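Local coordinates for protein ATP-dependent protease (Xanthomonas campestris pv. campestris, PDB 7CAY) that is a stand-alone relative of the substrate-binding N-terminal domain of Lon protease and probably takes part in recognising protein substrates, at residues R160-L164 with L165-E169. Residues are numbered along the deposited sequence; the frame is centred on the assembly and turned at random.
Sequences RLAEL and LPLSE
Two backbone carbonyls near the end of helix 154-164, those of L161 and A162, face L165 and L167. The first takes the N-H of L165 nearly head-on, N to O 2.8 Å, with a C=O...N angle of 161°, while CB and CG of L165 also lie against this oxygen. At the second, CD1 of L167 comes in beside A162 O on its CA side, 3.6 Å away, and not over the face of the group; it also reaches A162 CB, 4.1 Å away. P166 is exposed, its CB directed away from the helix, and of its ring only CD comes near L164 O. Beyond these, the guanidinium of R160 makes a cation-pi contact with W156 and, through NH2, a salt bridge to E163 OE1 (2.9 Å) one turn along.

L165 leaves helical geometry, yet its N-H still closes the last helical turn. P166 then centres an inverse gamma turn, L167 N bonding L165 O at 2.7 Å, and S168 N-caps helix 169-177 through OG to the N of Q171. This short turn links helix 154-164 to helix 169-177 in the C-terminal helical part of a Lon N-terminal domain, where R172 of the second helix takes up the carbonyl oxygens of E163 and L167.

With CG beside its own N (chi1 -80°), L165 runs beside L161 in the same direction; its CD1 sits 4.0 Å from L161 CB. L188 of helix 181-190 packs on both L161 and L167, and L175 of helix 169-177 on A162 and L167, burying this apolar side of the turn.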
loop_
_atom_site.group_PDB
_atom_site.type_symbol
_atom_site.label_atom_id
_atom_site.label_comp_id
_atom_site.label_asym_id
_atom_site.label_seq_id
_atom_site.Cartn_x
_atom_site.Cartn_y
_atom_site.Cartn_z
ATOM N N ARG A 160 -1.965 11.417 -0.400
ATOM C CA ARG A 160 -3.235 11.746 0.237
ATOM C C ARG A 160 -4.320 12.038 -0.793
ATOM O O ARG A 160 -5.449 11.547 -0.671
ATOM C CB ARG A 160 -3.059 12.933 1.186
ATOM C CG ARG A 160 -2.207 12.619 2.403
ATOM C CD ARG A 160 -2.819 11.512 3.248
ATOM N NE ARG A 160 -1.825 10.510 3.618
ATOM C CZ ARG A 160 -1.690 9.336 3.008
ATOM N NH1 ARG A 160 -0.756 8.485 3.407
ATOM N NH2 ARG A 160 -2.494 9.009 2.007
ATOM N N LEU A 161 -4.001 12.852 -1.805
ATOM C CA LEU A 161 -4.962 13.110 -2.873
ATOM C C LEU A 161 -5.340 11.824 -3.593
ATOM O O LEU A 161 -6.514 11.609 -3.925
ATOM C CB LEU A 161 -4.394 14.128 -3.860
ATOM C CG LEU A 161 -4.531 15.605 -3.496
ATOM C CD1 LEU A 161 -4.023 16.467 -4.637
ATOM C CD2 LEU A 161 -5.979 15.929 -3.178
ATOM N N ALA A 162 -4.355 10.956 -3.839
ATOM C CA ALA A 162 -4.627 9.668 -4.467
ATOM C C ALA A 162 -5.635 8.853 -3.671
ATOM O O ALA A 162 -6.451 8.131 -4.255
ATOM C CB ALA A 162 -3.322 8.889 -4.631
ATOM N N GLU A 163 -5.603 8.962 -2.344
ATOM C CA GLU A 163 -6.532 8.216 -1.505
ATOM C C GLU A 163 -7.932 8.820 -1.538
ATOM O O GLU A 163 -8.922 8.088 -1.644
ATOM C CB GLU A 163 -6.001 8.166 -0.072
ATOM C CG GLU A 163 -6.793 7.277 0.868
ATOM C CD GLU A 163 -6.239 7.288 2.279
ATOM O OE1 GLU A 163 -5.138 7.844 2.482
ATOM O OE2 GLU A 163 -6.908 6.744 3.184
ATOM N N LEU A 164 -8.035 10.150 -1.470
ATOM C CA LEU A 164 -9.341 10.793 -1.359
ATOM C C LEU A 164 -10.052 10.891 -2.704
ATOM O O LEU A 164 -11.271 10.703 -2.775
ATOM C CB LEU A 164 -9.188 12.182 -0.741
ATOM C CG LEU A 164 -9.489 12.330 0.754
ATOM C CD1 LEU A 164 -8.826 11.228 1.562
ATOM C CD2 LEU A 164 -9.037 13.699 1.245
ATOM N N LEU A 165 -9.318 11.187 -3.774
ATOM C CA LEU A 165 -9.935 11.383 -5.075
ATOM C C LEU A 165 -10.417 10.052 -5.655
ATOM O O LEU A 165 -9.769 9.017 -5.482
ATOM C CB LEU A 165 -8.951 12.042 -6.033
ATOM C CG LEU A 165 -8.808 13.555 -5.865
ATOM C CD1 LEU A 165 -7.463 14.039 -6.372
ATOM C CD2 LEU A 165 -9.940 14.272 -6.589
ATOM N N PRO A 166 -11.558 10.057 -6.357
ATOM C CA PRO A 166 -12.168 8.802 -6.854
ATOM C C PRO A 166 -11.418 8.233 -8.049
ATOM O O PRO A 166 -11.881 8.263 -9.192
ATOM C CB PRO A 166 -13.587 9.248 -7.218
ATOM C CG PRO A 166 -13.441 10.678 -7.606
ATOM C CD PRO A 166 -12.356 11.244 -6.728
ATOM N N LEU A 167 -10.236 7.701 -7.774
ATOM C CA LEU A 167 -9.385 7.131 -8.804
ATOM C C LEU A 167 -9.666 5.644 -8.966
ATOM O O LEU A 167 -10.047 4.953 -8.015
ATOM C CB LEU A 167 -7.912 7.339 -8.457
ATOM C CG LEU A 167 -7.420 8.764 -8.208
ATOM C CD1 LEU A 167 -5.972 8.732 -7.748
ATOM C CD2 LEU A 167 -7.570 9.620 -9.455
ATOM N N SER A 168 -9.463 5.152 -10.184
ATOM C CA SER A 168 -9.579 3.724 -10.427
ATOM C C SER A 168 -8.405 2.989 -9.789
ATOM O O SER A 168 -7.332 3.555 -9.566
ATOM C CB SER A 168 -9.624 3.427 -11.927
ATOM O OG SER A 168 -8.330 3.485 -12.501
ATOM N N GLU A 169 -8.622 1.705 -9.493
ATOM C CA GLU A 169 -7.556 0.904 -8.899
ATOM C C GLU A 169 -6.347 0.814 -9.820
ATOM O O GLU A 169 -5.211 0.705 -9.345
ATOM C CB GLU A 169 -8.073 -0.492 -8.553
ATOM C CG GLU A 169 -8.865 -0.544 -7.263
ATOM C CD GLU A 169 -8.275 0.354 -6.195
ATOM O OE1 GLU A 169 -8.904 1.381 -5.867
ATOM O OE2 GLU A 169 -7.172 0.047 -5.697
#